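Local coordinates for disease resistance protein RRS1 (Arabidopsis thaliana, PDB 4C6S) that pairs with RPS4 as a plant immune receptor that recognises the bacterial effectors AvrRps4 and PopP2, its TIR domain, the part modelled here, taking part in homo- and heterodimerization, at residues D90-S95 with L116-Q121; S60-P65 with D76-V81; V8-V13 with I33-V38; C12-R17 with D39-D44; P65-P70 with Y98-L103. All blocks are in the same frame, centred on the assembly; numbering follows the deposited sequence.

Contact 1 of 5, residues D90-S95 with L116-Q121; sequences DQAVVS and LSRIHQ. With NA (sodium ion), chain G; SO4 (sulfate ion), chain F.
R118 and V94 meet where strand 119-121, the last of the five parallel strands of the TIR domain, lies against strand 92-98, the two being joined through helix 104-113 as a beta-alpha-beta unit. The R118 side chain can be followed outward. Its CB lies 3.8 Å from V93 O, and CD keeps near the same carbonyl. At chi3 (61°) the chain bends at the step that places NE. Beyond it the guanidinium lays one face on V94, whose CG2 stands 3.7 Å above the plane, over its centre. NH1 reaches A92 CB at 3.6 Å. The charge is answered by helix 128-143: NH2 forms a salt bridge with D138, and NH1 bonds to H143.

The backbone evidence for parallel pairing is two bonds around I119: S95 N donates to R118 O (2.8 Å, 162°), and H120 N donates to S95 O (2.8 Å, 169°). A water donates to R118 O and also bonds to S95 OG. On the side of V93, CG1 of that valine packs on L116 CD2. V94 CG1 approaches H120 CD2 at the ring edge, while H120 NE2 bonds to D138. In the ring plane at the edge, H120 ND1 binds the sodium ion at 2.7 Å; E134 OE1 and O1 of a sulfate, probably from the crystallisation liquor, are its other ligands here, O1 also accepting from Q121 N.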
# COMPACT_ATOMS: atom_id res chain seq x y z
N ASP A 90 -24.44 15.85 9.25
CA ASP A 90 -24.51 14.42 9.54
C ASP A 90 -23.20 13.76 9.13
O ASP A 90 -22.97 12.57 9.39
CB ASP A 90 -25.66 13.77 8.78
CG ASP A 90 -26.98 13.85 9.51
OD1 ASP A 90 -27.00 13.62 10.74
OD2 ASP A 90 -28.00 14.13 8.85
N GLN A 91 -22.33 14.52 8.48
CA GLN A 91 -21.09 13.97 7.97
C GLN A 91 -20.00 13.96 9.02
O GLN A 91 -19.70 14.99 9.62
CB GLN A 91 -20.60 14.74 6.74
CG GLN A 91 -19.18 14.40 6.33
CD GLN A 91 -18.69 15.27 5.18
OE1 GLN A 91 -17.81 16.11 5.35
NE2 GLN A 91 -19.26 15.05 4.01
N ALA A 92 -19.41 12.79 9.24
CA ALA A 92 -18.27 12.66 10.13
C ALA A 92 -16.97 12.87 9.37
O ALA A 92 -16.88 12.55 8.18
CB ALA A 92 -18.25 11.30 10.77
N VAL A 93 -15.96 13.38 10.06
CA VAL A 93 -14.65 13.57 9.46
C VAL A 93 -13.61 12.71 10.19
O VAL A 93 -13.47 12.77 11.41
CB VAL A 93 -14.23 15.05 9.46
CG1 VAL A 93 -12.85 15.20 8.84
CG2 VAL A 93 -15.26 15.89 8.72
N VAL A 94 -12.89 11.89 9.44
CA VAL A 94 -11.83 11.08 10.02
C VAL A 94 -10.52 11.51 9.36
O VAL A 94 -10.47 11.67 8.14
CB VAL A 94 -12.08 9.59 9.78
CG1 VAL A 94 -10.93 8.75 10.35
CG2 VAL A 94 -13.40 9.18 10.42
N SER A 95 -9.47 11.72 10.16
CA SER A 95 -8.22 12.23 9.61
C SER A 95 -7.13 11.17 9.73
O SER A 95 -7.07 10.46 10.72
CB SER A 95 -7.77 13.49 10.36
OG SER A 95 -8.68 14.55 10.13
N LEU A 116 -10.66 18.94 14.85
CA LEU A 116 -10.73 17.53 14.44
C LEU A 116 -10.04 16.64 15.47
O LEU A 116 -8.89 16.89 15.85
CB LEU A 116 -10.12 17.34 13.05
CG LEU A 116 -10.78 18.18 11.95
CD1 LEU A 116 -9.96 18.12 10.67
CD2 LEU A 116 -12.18 17.69 11.68
N SER A 117 -10.72 15.59 15.92
CA SER A 117 -10.21 14.77 17.01
C SER A 117 -10.15 13.29 16.67
O SER A 117 -9.57 12.50 17.43
CB SER A 117 -11.08 14.96 18.25
OG SER A 117 -12.43 14.69 17.94
N ARG A 118 -10.75 12.90 15.55
CA ARG A 118 -10.70 11.50 15.11
C ARG A 118 -9.53 11.31 14.17
O ARG A 118 -9.58 11.71 13.00
CB ARG A 118 -12.02 11.10 14.45
CG ARG A 118 -13.20 11.21 15.39
CD ARG A 118 -14.47 10.74 14.72
NE ARG A 118 -14.39 9.33 14.32
CZ ARG A 118 -15.33 8.73 13.60
NH1 ARG A 118 -16.40 9.40 13.21
NH2 ARG A 118 -15.19 7.45 13.27
N ILE A 119 -8.47 10.71 14.70
CA ILE A 119 -7.17 10.74 14.04
C ILE A 119 -6.53 9.34 14.06
O ILE A 119 -6.46 8.68 15.11
CB ILE A 119 -6.24 11.75 14.75
CG1 ILE A 119 -6.87 13.15 14.78
CG2 ILE A 119 -4.87 11.80 14.09
CD1 ILE A 119 -6.07 14.15 15.60
N HIS A 120 -6.10 8.89 12.89
CA HIS A 120 -5.28 7.68 12.75
C HIS A 120 -3.92 8.14 12.26
O HIS A 120 -3.82 9.14 11.55
CB HIS A 120 -5.93 6.74 11.72
CG HIS A 120 -7.26 6.21 12.16
ND1 HIS A 120 -7.40 5.03 12.84
CD2 HIS A 120 -8.51 6.73 12.03
CE1 HIS A 120 -8.68 4.83 13.12
NE2 HIS A 120 -9.37 5.85 12.64
N GLN A 121 -2.85 7.44 12.64
CA GLN A 121 -1.50 7.86 12.25
C GLN A 121 -0.61 6.69 11.85
O GLN A 121 -0.67 5.61 12.45
CB GLN A 121 -0.79 8.57 13.42
CG GLN A 121 -1.61 9.54 14.23
CD GLN A 121 -0.91 9.89 15.53
OE1 GLN A 121 0.32 9.98 15.59
NE2 GLN A 121 -1.70 10.07 16.59
NA NA G . -5.24 3.66 13.76
S SO4 F . -3.04 5.41 15.99
O1 SO4 F . -3.40 5.48 14.58
O2 SO4 F . -4.09 4.73 16.74
O3 SO4 F . -2.89 6.77 16.50
O4 SO4 F . -1.79 4.67 16.14
O HOH W 1 -10.53 14.12 12.14
O HOH W 2 -12.85 14.56 13.61

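Contact 2 of 5, residues S60-P65 with D76-V81; sequences SVMVLP and DKFAKV
F78 carries the contact between helix 74-82 and strand 59-65, successive elements of a beta-alpha-beta unit in the TIR domain that runs on to strand 92-98. The two short segments run nearly antiparallel, at 169°, with axes 10.3 Å apart, a separation filled mainly by side chains; no direct hydrogen bond crosses it.

In sequence order, K77 comes first, its NZ in a salt bridge with D41. Next, F78 turns its ring toward the strand. L64 CD2 sits over one face, 3.6 Å from the ring centroid and 8° off the normal, which meets the geometry of a CH-pi contact. M62 slides past F78 in the opposite direction; the bend at chi3 (53°) places CE, which lies 3.2 Å from F78 CD1, a tight approach. P65 and F78 reach toward each other tip to tip, P65 CD standing 3.6 Å from F78 CE2, while V63 O approaches F78 CZ obliquely at 3.4 Å. K80 follows, its NZ bonded to K77 O within the helix and to V40 O, and its charge also forming a cation-pi contact with F47. At V81, CG1 lies anti to the backbone N and touches M62 CG at 4.1 Å. The polar end is closed by one water, which accepts from S60 OG at 2.8 Å and donates to V81 O.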
# COMPACT_ATOMS: atom_id res chain seq x y z
N SER A 60 -16.19 11.64 5.69
CA SER A 60 -15.10 12.22 4.93
C SER A 60 -13.79 11.78 5.58
O SER A 60 -13.51 12.13 6.72
CB SER A 60 -15.23 13.75 4.94
OG SER A 60 -14.16 14.37 4.26
N VAL A 61 -13.01 10.98 4.86
CA VAL A 61 -11.71 10.53 5.37
C VAL A 61 -10.62 11.35 4.68
O VAL A 61 -10.40 11.19 3.48
CB VAL A 61 -11.47 9.06 5.06
CG1 VAL A 61 -10.06 8.64 5.53
CG2 VAL A 61 -12.53 8.20 5.71
N MET A 62 -9.96 12.23 5.44
CA MET A 62 -8.90 13.06 4.88
C MET A 62 -7.57 12.38 5.13
O MET A 62 -7.16 12.23 6.27
CB MET A 62 -8.90 14.44 5.54
CG MET A 62 -10.20 15.20 5.28
SD MET A 62 -10.25 16.88 5.96
CE MET A 62 -8.77 17.54 5.30
N VAL A 63 -6.92 11.94 4.06
CA VAL A 63 -5.60 11.34 4.18
C VAL A 63 -4.59 12.43 3.94
O VAL A 63 -4.50 13.00 2.85
CB VAL A 63 -5.39 10.21 3.18
CG1 VAL A 63 -3.95 9.70 3.28
CG2 VAL A 63 -6.38 9.09 3.46
N LEU A 64 -3.84 12.77 4.99
CA LEU A 64 -3.04 13.98 5.00
C LEU A 64 -1.59 13.62 4.77
O LEU A 64 -1.14 12.55 5.19
CB LEU A 64 -3.20 14.70 6.34
CG LEU A 64 -4.64 15.15 6.58
CD1 LEU A 64 -4.91 15.37 8.06
CD2 LEU A 64 -4.94 16.42 5.79
N PRO A 65 -0.85 14.51 4.07
CA PRO A 65 0.58 14.29 3.83
C PRO A 65 1.38 14.63 5.09
O PRO A 65 1.88 15.74 5.25
CB PRO A 65 0.90 15.26 2.70
CG PRO A 65 -0.08 16.39 2.88
CD PRO A 65 -1.34 15.76 3.44
N ASP A 76 -4.01 25.52 1.86
CA ASP A 76 -3.77 25.42 0.43
C ASP A 76 -4.58 24.29 -0.22
O ASP A 76 -5.07 24.45 -1.34
CB ASP A 76 -2.28 25.21 0.17
CG ASP A 76 -1.94 25.20 -1.30
OD1 ASP A 76 -2.55 26.00 -2.06
OD2 ASP A 76 -1.07 24.40 -1.71
N LYS A 77 -4.71 23.17 0.47
CA LYS A 77 -5.23 21.95 -0.16
C LYS A 77 -6.41 21.30 0.55
O LYS A 77 -7.24 20.68 -0.11
CB LYS A 77 -4.12 20.91 -0.29
CG LYS A 77 -3.03 21.24 -1.29
CD LYS A 77 -2.07 20.07 -1.45
CE LYS A 77 -0.88 20.45 -2.31
NZ LYS A 77 -0.03 19.25 -2.62
N PHE A 78 -6.46 21.38 1.87
CA PHE A 78 -7.46 20.60 2.60
C PHE A 78 -8.59 21.41 3.23
O PHE A 78 -9.65 20.86 3.50
CB PHE A 78 -6.78 19.67 3.61
CG PHE A 78 -6.13 18.46 2.98
CD1 PHE A 78 -6.86 17.30 2.74
CD2 PHE A 78 -4.80 18.49 2.58
CE1 PHE A 78 -6.29 16.16 2.16
CE2 PHE A 78 -4.21 17.37 1.97
CZ PHE A 78 -4.96 16.20 1.77
N ALA A 79 -8.37 22.71 3.46
CA ALA A 79 -9.45 23.55 3.96
C ALA A 79 -10.70 23.43 3.08
O ALA A 79 -11.82 23.41 3.58
CB ALA A 79 -9.02 25.01 4.06
N LYS A 80 -10.49 23.34 1.77
CA LYS A 80 -11.61 23.24 0.84
C LYS A 80 -12.36 21.91 0.97
O LYS A 80 -13.52 21.82 0.58
CB LYS A 80 -11.14 23.45 -0.60
CG LYS A 80 -10.22 22.36 -1.12
CD LYS A 80 -9.65 22.73 -2.49
CE LYS A 80 -9.06 21.52 -3.19
NZ LYS A 80 -7.58 21.48 -3.18
N VAL A 81 -11.69 20.90 1.53
CA VAL A 81 -12.36 19.62 1.78
C VAL A 81 -13.24 19.70 3.02
O VAL A 81 -14.40 19.28 3.00
CB VAL A 81 -11.35 18.46 1.93
CG1 VAL A 81 -12.09 17.18 2.27
CG2 VAL A 81 -10.58 18.27 0.64
O HOH W 3 -15.32 16.88 4.47

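Contact 3 of 5, residues V8-V13 with I33-V38; sequences VCISCV and INNVVV
C9 and V38 form an apolar centre between strands 8-12 and 35-39, neighbouring parallel strands of the TIR-domain sheet, the second being one of its two outermost strands within this chain. C9 SG, anti to the backbone N (chi1 180°), lies 3.7 Å from V38 CG2 and also touches V36 CG2. Across the sheet, on the face of V8, I10, N35 and V37, C12 SG reaches V37 CG1 at 4.0 Å, while I10 CD1 passes obliquely by N35 OD1. Helix 20-30 packs on that side through L28 and V21. Nearer the start of the strands, V8 CG2 meets I33 CG2 at 3.5 Å.

Between the side-chain layers, five backbone bonds alternate in direction, the ladder expected of parallel strands whose segment axes differ by 21°. V8, I10 and C12 donate to N34, V36 and V38, and V36 and V38 donate to V8 and I10; the shortest is V38 N to I10 O, 2.8 Å. CA-H groups of N35 and S11 add contacts to V8 O and V38 O.

At the polar edge, N35 OD1 bonds to S25, and N35 ND2 donates to I33 O in its own amide plane and that of the carbonyl, 3.2 Å away at a nearly straight 172°.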
# COMPACT_ATOMS: atom_id res chain seq x y z
N VAL A 8 -18.41 6.84 1.55
CA VAL A 8 -17.27 7.52 2.13
C VAL A 8 -16.52 8.27 1.05
O VAL A 8 -16.37 7.76 -0.06
CB VAL A 8 -16.32 6.50 2.79
CG1 VAL A 8 -15.03 7.17 3.27
CG2 VAL A 8 -17.03 5.78 3.93
N CYS A 9 -16.06 9.48 1.35
CA CYS A 9 -15.18 10.16 0.41
C CYS A 9 -13.79 10.25 1.00
O CYS A 9 -13.61 10.83 2.06
CB CYS A 9 -15.68 11.57 0.08
SG CYS A 9 -14.61 12.45 -1.09
N ILE A 10 -12.81 9.68 0.30
CA ILE A 10 -11.42 9.79 0.74
C ILE A 10 -10.74 10.89 -0.04
O ILE A 10 -10.71 10.83 -1.27
CB ILE A 10 -10.65 8.50 0.45
CG1 ILE A 10 -11.31 7.30 1.11
CG2 ILE A 10 -9.18 8.66 0.91
CD1 ILE A 10 -10.86 5.96 0.52
N SER A 11 -10.19 11.89 0.65
CA SER A 11 -9.42 12.94 -0.03
C SER A 11 -7.94 12.73 0.26
O SER A 11 -7.58 12.31 1.36
CB SER A 11 -9.87 14.32 0.44
OG SER A 11 -9.94 14.37 1.85
N CYS A 12 -7.09 13.02 -0.73
CA CYS A 12 -5.65 12.79 -0.58
C CYS A 12 -4.86 13.61 -1.58
O CYS A 12 -5.44 14.21 -2.49
CB CYS A 12 -5.30 11.30 -0.76
SG CYS A 12 -5.62 10.66 -2.44
N VAL A 13 -3.54 13.62 -1.42
CA VAL A 13 -2.67 14.24 -2.42
C VAL A 13 -2.30 13.19 -3.47
O VAL A 13 -2.46 12.00 -3.24
CB VAL A 13 -1.42 14.85 -1.78
CG1 VAL A 13 -1.81 15.93 -0.77
CG2 VAL A 13 -0.59 13.78 -1.11
N ILE A 33 -18.57 -1.03 1.91
CA ILE A 33 -18.72 0.40 2.08
C ILE A 33 -18.35 1.13 0.80
O ILE A 33 -17.18 1.21 0.43
CB ILE A 33 -17.86 0.90 3.26
CG1 ILE A 33 -18.32 0.26 4.57
CG2 ILE A 33 -17.92 2.41 3.36
CD1 ILE A 33 -17.36 0.52 5.73
N ASN A 34 -19.36 1.68 0.13
CA ASN A 34 -19.13 2.41 -1.11
C ASN A 34 -18.25 3.61 -0.84
O ASN A 34 -18.36 4.25 0.22
CB ASN A 34 -20.46 2.89 -1.69
CG ASN A 34 -21.39 1.75 -1.98
OD1 ASN A 34 -20.96 0.67 -2.39
ND2 ASN A 34 -22.69 1.97 -1.77
N ASN A 35 -17.35 3.92 -1.77
CA ASN A 35 -16.44 5.04 -1.54
C ASN A 35 -15.92 5.63 -2.84
O ASN A 35 -15.95 4.98 -3.89
CB ASN A 35 -15.29 4.65 -0.60
CG ASN A 35 -14.31 3.67 -1.24
OD1 ASN A 35 -13.27 4.07 -1.79
ND2 ASN A 35 -14.62 2.38 -1.16
N VAL A 36 -15.50 6.89 -2.78
CA VAL A 36 -14.91 7.53 -3.94
C VAL A 36 -13.66 8.23 -3.44
O VAL A 36 -13.51 8.48 -2.24
CB VAL A 36 -15.85 8.55 -4.60
CG1 VAL A 36 -17.15 7.89 -5.02
CG2 VAL A 36 -16.12 9.70 -3.65
N VAL A 37 -12.75 8.53 -4.36
CA VAL A 37 -11.50 9.18 -3.97
C VAL A 37 -11.41 10.52 -4.68
O VAL A 37 -11.69 10.61 -5.88
CB VAL A 37 -10.26 8.32 -4.32
CG1 VAL A 37 -9.00 9.07 -4.00
CG2 VAL A 37 -10.27 7.02 -3.53
N VAL A 38 -11.05 11.56 -3.93
CA VAL A 38 -10.81 12.88 -4.50
C VAL A 38 -9.36 13.29 -4.27
O VAL A 38 -8.89 13.32 -3.14
CB VAL A 38 -11.74 13.93 -3.89
CG1 VAL A 38 -11.35 15.33 -4.36
CG2 VAL A 38 -13.17 13.63 -4.26

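Contact 4 of 5, residues C12-R17 with D39-D44; sequences CVEEVR and DVDIDD
The carboxylates of D41 and E14 come near one another without bonding, their planes 58° apart and their side chains crossing at about a right angle. D41 OD2 accepts a nearly straight bond from E14 N at 2.8 Å, met on its anti side, 31° out of the carboxylate plane. V13 CB approaches the same oxygen at 3.4 Å. The E15 carboxylate is turned only 21° from that of D41, yet E15 OE1 and D41 OD2, 3.2 Å apart, are both acceptors and not bonded as modelled; such proximity might favour protonation of one. K77 at D41 OD1 would offset part of the charge. The D39 carboxylate is approached from above its plane: D41 N donates to D39 OD1 (2.8 Å), which closes an Asx turn. E14 CB lies 3.3 Å from D39 OD2.

V40 N donates to C12 O at 2.7 Å, continuing the parallel pairing of strands 8-12 and 35-39 of the TIR-domain sheet past their bridge at C12 and D39. V13 CG1 and V40 CG2 meet obliquely at 3.9 Å. The contact thus ties the short, weakly bonded helix 14-17 to the loop leading into helix 44-48, while F78 of helix 74-82 packs against both V13 and V40.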
# COMPACT_ATOMS: atom_id res chain seq x y z
N CYS A 12 -7.09 13.02 -0.73
CA CYS A 12 -5.65 12.79 -0.58
C CYS A 12 -4.86 13.61 -1.58
O CYS A 12 -5.44 14.21 -2.49
CB CYS A 12 -5.30 11.30 -0.76
SG CYS A 12 -5.62 10.66 -2.44
N VAL A 13 -3.54 13.62 -1.42
CA VAL A 13 -2.67 14.24 -2.42
C VAL A 13 -2.30 13.19 -3.47
O VAL A 13 -2.46 12.00 -3.24
CB VAL A 13 -1.42 14.85 -1.78
CG1 VAL A 13 -1.81 15.93 -0.77
CG2 VAL A 13 -0.59 13.78 -1.11
N GLU A 14 -1.81 13.64 -4.62
CA GLU A 14 -1.61 12.71 -5.74
C GLU A 14 -0.57 11.65 -5.44
O GLU A 14 -0.69 10.52 -5.92
CB GLU A 14 -1.28 13.47 -7.03
CG GLU A 14 0.05 14.19 -7.00
CD GLU A 14 0.19 15.20 -8.13
OE1 GLU A 14 -0.61 15.14 -9.09
OE2 GLU A 14 1.09 16.06 -8.04
N GLU A 15 0.42 11.99 -4.62
CA GLU A 15 1.52 11.08 -4.28
C GLU A 15 1.08 9.74 -3.66
O GLU A 15 1.78 8.74 -3.81
CB GLU A 15 2.54 11.76 -3.36
CG GLU A 15 3.10 13.09 -3.87
CD GLU A 15 2.24 14.30 -3.50
OE1 GLU A 15 1.20 14.52 -4.15
OE2 GLU A 15 2.60 15.04 -2.55
N VAL A 16 -0.06 9.72 -2.97
CA VAL A 16 -0.52 8.47 -2.37
C VAL A 16 -1.80 7.94 -2.98
O VAL A 16 -2.32 6.91 -2.55
CB VAL A 16 -0.69 8.62 -0.85
CG1 VAL A 16 0.65 8.96 -0.21
CG2 VAL A 16 -1.72 9.71 -0.55
N ARG A 17 -2.31 8.63 -4.00
CA ARG A 17 -3.54 8.21 -4.67
C ARG A 17 -3.51 6.75 -5.16
O ARG A 17 -4.48 6.00 -5.01
CB ARG A 17 -3.82 9.15 -5.84
CG ARG A 17 -4.94 8.71 -6.75
CD ARG A 17 -6.27 8.73 -6.03
NE ARG A 17 -7.35 8.16 -6.84
CZ ARG A 17 -7.74 6.89 -6.77
NH1 ARG A 17 -7.16 6.04 -5.92
NH2 ARG A 17 -8.73 6.46 -7.54
N ASP A 39 -8.67 13.58 -5.37
CA ASP A 39 -7.28 14.03 -5.35
C ASP A 39 -7.30 15.54 -5.16
O ASP A 39 -7.79 16.25 -6.03
CB ASP A 39 -6.63 13.63 -6.69
CG ASP A 39 -5.18 14.09 -6.84
OD1 ASP A 39 -4.70 14.92 -6.03
OD2 ASP A 39 -4.52 13.64 -7.80
N VAL A 40 -6.77 16.04 -4.05
CA VAL A 40 -6.87 17.47 -3.75
C VAL A 40 -5.90 18.31 -4.59
O VAL A 40 -5.92 19.53 -4.53
CB VAL A 40 -6.63 17.79 -2.24
CG1 VAL A 40 -7.66 17.07 -1.37
CG2 VAL A 40 -5.22 17.39 -1.82
N ASP A 41 -5.05 17.64 -5.36
CA ASP A 41 -4.04 18.33 -6.16
C ASP A 41 -4.55 18.73 -7.54
O ASP A 41 -3.82 19.30 -8.34
CB ASP A 41 -2.79 17.47 -6.32
CG ASP A 41 -1.96 17.41 -5.06
OD1 ASP A 41 -1.93 18.42 -4.33
OD2 ASP A 41 -1.33 16.36 -4.81
N ILE A 42 -5.81 18.41 -7.84
CA ILE A 42 -6.36 18.75 -9.15
C ILE A 42 -6.70 20.24 -9.24
O ILE A 42 -6.78 20.93 -8.22
CB ILE A 42 -7.54 17.83 -9.57
CG1 ILE A 42 -8.57 17.67 -8.45
CG2 ILE A 42 -7.03 16.44 -9.88
CD1 ILE A 42 -9.35 18.89 -8.13
N ASP A 43 -6.88 20.73 -10.46
CA ASP A 43 -7.28 22.12 -10.69
C ASP A 43 -8.60 22.42 -10.00
O ASP A 43 -9.46 21.54 -9.90
CB ASP A 43 -7.39 22.39 -12.19
CG ASP A 43 -8.10 21.26 -12.92
OD1 ASP A 43 -7.43 20.30 -13.34
OD2 ASP A 43 -9.34 21.34 -13.06
N ASP A 44 -8.78 23.65 -9.52
CA ASP A 44 -10.01 24.03 -8.83
C ASP A 44 -11.23 23.98 -9.76
O ASP A 44 -12.38 24.01 -9.30
CB ASP A 44 -9.87 25.40 -8.16
CG ASP A 44 -9.18 25.31 -6.81
OD1 ASP A 44 -7.93 25.26 -6.78
OD2 ASP A 44 -9.89 25.28 -5.78

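Contact 5 of 5, residues P65-P70 with Y98-L103; sequences PGNCDP and YGDSLL. With SO4 (sulfate ion), chain D.
N67 and D100 link two neighbouring loops of the TIR domain's parallel alpha/beta fold, those that follow strands 59-65 and 92-98. Side-chain hydrogen bonds come first. N67 ND2 donates to D100 OD1 (2.8 Å, 152°), nearly in its own amide plane and almost down the C-O bond of the acceptor; the two flat groups are 16° apart. N67 OD1 accepts from S101 N at 2.9 Å, the donor tilted 34° from the carbonyl plane. The amide is thus gripped at both ends, which should fix its flip. Y98 OH bonds to D128.

Backbone bonds clasp the loops on both sides of G66. Its N donates to Y98 O from above the carbonyl plane, and its O accepts from L103 N (2.9 Å). One water donates to N67 O and S101 O. A sulfate, probably from crystallisation, accepts from N67 N through O4.

A ring stack joins Y98 to F20. Apolar contacts fill the rest. L102 CD2 lies 3.6 Å from G66 CA, where the backbone has no side chain; G99 has backbone angles that glycine accommodates. L103, at the N-cap position of helix 104-113, extends CD1 to 3.6 Å from D69 N and from C68 C.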
# COMPACT_ATOMS: atom_id res chain seq x y z
N PRO A 65 -0.85 14.51 4.07
CA PRO A 65 0.58 14.29 3.83
C PRO A 65 1.38 14.63 5.09
O PRO A 65 1.88 15.74 5.25
CB PRO A 65 0.90 15.26 2.70
CG PRO A 65 -0.08 16.39 2.88
CD PRO A 65 -1.34 15.76 3.44
N GLY A 66 1.48 13.65 5.98
CA GLY A 66 1.99 13.90 7.31
C GLY A 66 3.46 14.25 7.40
O GLY A 66 3.90 14.77 8.43
N ASN A 67 4.21 13.98 6.34
CA ASN A 67 5.63 14.35 6.30
C ASN A 67 5.83 15.84 6.02
O ASN A 67 6.94 16.37 6.17
CB ASN A 67 6.36 13.54 5.23
CG ASN A 67 6.57 12.08 5.62
OD1 ASN A 67 6.01 11.61 6.61
ND2 ASN A 67 7.38 11.37 4.85
N CYS A 68 4.77 16.52 5.60
CA CYS A 68 4.85 17.92 5.20
C CYS A 68 4.37 18.87 6.29
O CYS A 68 3.52 18.52 7.10
CB CYS A 68 4.04 18.18 3.93
SG CYS A 68 4.41 17.07 2.56
N ASP A 69 4.91 20.08 6.28
CA ASP A 69 4.51 21.13 7.22
C ASP A 69 3.04 21.48 6.98
O ASP A 69 2.66 21.90 5.88
CB ASP A 69 5.39 22.35 7.00
CG ASP A 69 5.18 23.45 8.04
OD1 ASP A 69 4.16 23.43 8.79
OD2 ASP A 69 6.04 24.35 8.10
N PRO A 70 2.19 21.30 8.01
CA PRO A 70 0.76 21.61 7.84
C PRO A 70 0.53 23.06 7.41
O PRO A 70 -0.48 23.35 6.77
CB PRO A 70 0.16 21.36 9.23
CG PRO A 70 1.33 21.19 10.17
CD PRO A 70 2.47 20.69 9.33
N TYR A 98 -0.58 10.33 7.38
CA TYR A 98 0.13 9.26 6.69
C TYR A 98 1.52 9.70 6.26
O TYR A 98 1.69 10.75 5.64
CB TYR A 98 -0.67 8.78 5.47
CG TYR A 98 0.06 7.66 4.77
CD1 TYR A 98 0.09 6.38 5.32
CD2 TYR A 98 0.78 7.89 3.61
CE1 TYR A 98 0.81 5.35 4.72
CE2 TYR A 98 1.49 6.86 2.99
CZ TYR A 98 1.49 5.60 3.55
OH TYR A 98 2.19 4.60 2.96
N GLY A 99 2.53 8.90 6.58
CA GLY A 99 3.87 9.18 6.10
C GLY A 99 4.92 8.47 6.94
O GLY A 99 4.64 8.13 8.09
N ASP A 100 6.10 8.28 6.38
CA ASP A 100 7.17 7.54 7.06
C ASP A 100 8.08 8.43 7.91
O ASP A 100 9.08 7.96 8.46
CB ASP A 100 8.03 6.75 6.07
CG ASP A 100 8.75 7.64 5.06
OD1 ASP A 100 8.70 8.88 5.17
OD2 ASP A 100 9.40 7.08 4.14
N SER A 101 7.74 9.71 7.99
CA SER A 101 8.55 10.67 8.71
C SER A 101 7.65 11.82 9.15
O SER A 101 7.84 12.97 8.75
CB SER A 101 9.68 11.17 7.81
OG SER A 101 10.71 11.78 8.57
N LEU A 102 6.67 11.48 9.98
CA LEU A 102 5.60 12.42 10.35
C LEU A 102 6.11 13.60 11.14
O LEU A 102 6.95 13.46 12.04
CB LEU A 102 4.54 11.73 11.22
CG LEU A 102 3.63 10.65 10.67
CD1 LEU A 102 2.59 10.29 11.72
CD2 LEU A 102 2.98 11.11 9.37
N LEU A 103 5.60 14.78 10.78
CA LEU A 103 5.75 15.95 11.63
C LEU A 103 4.56 15.86 12.57
O LEU A 103 3.57 16.58 12.43
CB LEU A 103 5.68 17.23 10.79
CG LEU A 103 6.83 17.36 9.79
CD1 LEU A 103 6.76 18.68 9.01
CD2 LEU A 103 8.16 17.24 10.51
S SO4 D . 3.48 11.76 2.52
O1 SO4 D . 4.26 10.53 2.42
O2 SO4 D . 2.14 11.47 1.98
O3 SO4 D . 4.10 12.80 1.71
O4 SO4 D . 3.44 12.22 3.91
O HOH W 4 8.99 14.96 7.19

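In the fold
Contacts 2 and 3 are buried, 1 and 4 partly so, and 5 lies at the surface. Contacts 1, 2 and 3 lie on the sheet, 4 and 5 at the ends of its strands. Contacts 1 and 3 pair its outermost strands with inner neighbours; contact 2 sets a helix on the central strand, hydrogen-bonded to strands 8-12 and 92-98 (V63 N to S11 O, S60 N to A92 O). Chemistry follows position: side-chain packing without direct bonds in contact 2, a five-bond ladder in 3, two backbone bonds with an arginine and a metal-bound histidine in 1, acidic groups and loop bonds in 4 and 5. Contact 4 continues contact 3, sharing C12 and V13; P65 belongs to contacts 2 and 5.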